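Local coordinates for hypothetical protein AGR_L_1239 (Agrobacterium tumefaciens str. C58, PDB 1VQS) that is of unknown function but belongs to the NIPSNAP family and adopts a ferredoxin-like fold within the dimeric alpha-beta barrel clan, at residues Ser90-Pro93 and Lys94-Asp97. Residues are numbered along the deposited sequence; the frame is centred on the assembly and turned at random.
Sequences SFLP and KIRD
Lys94 lies back over the turn that Phe91 begins: its amide donates to Phe91 O at 2.8 Å (N-H...O 158°), and its CB and CG rest beside that same carbonyl oxygen. With CG beside the backbone N (chi1 -54°), the aliphatic chain runs back along the turn and crosses the Phe91 side chain at about a right angle, Lys94 CD standing 3.9 Å from Phe91 CD1. NZ continues to a salt bridge with Glu37 on helix 27-46. Farther along the Phe91 ring, Ile95 packs its CD1 3.7 Å from CE2 and its CG2 3.8 Å from CZ; Trp88 and helix 27-46 add to this buried side. Leu92 O takes two amides, Arg96 N nearly in line with its C=O bond and Ile95 N from well above the carbonyl plane. Arg96 CG sits between its backbone N and carbonyl carbon (chi1 68°), and the chain extends to NE, carrying the guanidinium across Pro93, whose CG lies over one face, 4.0 Å from Arg96 NH2. Pro93 O accepts from two waters; one accepts from Asp97 N, the other donates to Asp97 OD2. Asp97 OD1 also forms a salt bridge with Lys23 of a second subunit. Three direct backbone bonds and two water bridges thus hold the connection between helix 86-89 and strand 99-109 in a compact turn, Phe91 and Ile95 packed toward helix 27-46 and the Asp97 end hydrated beside the subunit interface.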
loop_
_atom_site.group_PDB
_atom_site.type_symbol
_atom_site.label_atom_id
_atom_site.label_comp_id
_atom_site.label_asym_id
_atom_site.label_seq_id
_atom_site.Cartn_x
_atom_site.Cartn_y
_atom_site.Cartn_z
ATOM N N SER B 90 9.455 9.642 30.453
ATOM C CA SER B 90 8.728 10.896 30.762
ATOM C C SER B 90 8.718 11.845 29.564
ATOM O O SER B 90 7.898 12.772 29.517
ATOM C CB SER B 90 9.241 11.585 32.010
ATOM O OG SER B 90 10.606 11.878 31.925
ATOM N N PHE B 91 9.656 11.650 28.637
ATOM C CA PHE B 91 9.641 12.428 27.401
ATOM C C PHE B 91 8.653 11.895 26.374
ATOM O O PHE B 91 7.940 12.681 25.715
ATOM C CB PHE B 91 11.053 12.466 26.743
ATOM C CG PHE B 91 11.019 13.020 25.345
ATOM C CD1 PHE B 91 10.856 14.389 25.152
ATOM C CD2 PHE B 91 11.054 12.188 24.238
ATOM C CE1 PHE B 91 10.739 14.910 23.855
ATOM C CE2 PHE B 91 10.957 12.718 22.952
ATOM C CZ PHE B 91 10.784 14.081 22.782
ATOM N N LEU B 92 8.595 10.574 26.222
ATOM C CA LEU B 92 7.754 9.950 25.198
ATOM C C LEU B 92 6.301 10.473 25.077
ATOM O O LEU B 92 5.809 10.580 23.949
ATOM C CB LEU B 92 7.761 8.424 25.310
ATOM C CG LEU B 92 9.020 7.687 24.829
ATOM C CD1 LEU B 92 8.882 6.200 25.152
ATOM C CD2 LEU B 92 9.246 7.909 23.344
ATOM N N PRO B 93 5.612 10.766 26.195
ATOM C CA PRO B 93 4.235 11.267 26.041
ATOM C C PRO B 93 4.137 12.511 25.176
ATOM O O PRO B 93 3.060 12.800 24.628
ATOM C CB PRO B 93 3.804 11.582 27.483
ATOM C CG PRO B 93 4.633 10.636 28.313
ATOM C CD PRO B 93 5.968 10.585 27.618
ATOM N N LYS B 94 5.233 13.252 25.053
ATOM C CA LYS B 94 5.228 14.509 24.305
ATOM C C LYS B 94 5.292 14.294 22.785
ATOM O O LYS B 94 5.030 15.238 22.016
ATOM C CB LYS B 94 6.395 15.399 24.740
ATOM C CG LYS B 94 6.456 15.645 26.239
ATOM C CD LYS B 94 7.749 16.298 26.625
ATOM C CE LYS B 94 7.884 16.356 28.125
ATOM N NZ LYS B 94 7.382 17.644 28.619
ATOM N N ILE B 95 5.667 13.083 22.354
ATOM C CA ILE B 95 5.622 12.775 20.940
ATOM C C ILE B 95 4.775 11.568 20.561
ATOM O O ILE B 95 4.455 11.384 19.401
ATOM C CB ILE B 95 7.032 12.586 20.325
ATOM C CG1 ILE B 95 7.809 11.419 20.965
ATOM C CG2 ILE B 95 7.801 13.872 20.435
ATOM C CD1 ILE B 95 9.050 11.028 20.205
ATOM N N ARG B 96 4.392 10.718 21.500
ATOM C CA ARG B 96 3.803 9.463 21.068
ATOM C C ARG B 96 2.408 9.599 20.458
ATOM O O ARG B 96 1.950 8.665 19.760
ATOM C CB ARG B 96 3.811 8.444 22.183
ATOM C CG ARG B 96 2.934 8.771 23.274
ATOM C CD ARG B 96 2.839 7.598 24.246
ATOM N NE ARG B 96 2.145 8.003 25.450
ATOM C CZ ARG B 96 2.420 7.530 26.664
ATOM N NH1 ARG B 96 3.374 6.632 26.809
ATOM N NH2 ARG B 96 1.740 7.965 27.714
ATOM N N ASP B 97 1.721 10.713 20.723
ATOM C CA ASP B 97 0.437 11.014 20.069
ATOM C C ASP B 97 0.607 11.892 18.844
ATOM O O ASP B 97 -0.340 12.038 18.053
ATOM C CB ASP B 97 -0.556 11.635 21.046
ATOM C CG ASP B 97 -0.805 10.772 22.257
ATOM O OD1 ASP B 97 -0.661 9.533 22.171
ATOM O OD2 ASP B 97 -1.115 11.352 23.331
HETATM O O HOH W 1 2.355 13.198 21.976
HETATM O O HOH W 2 0.795 11.322 25.288
#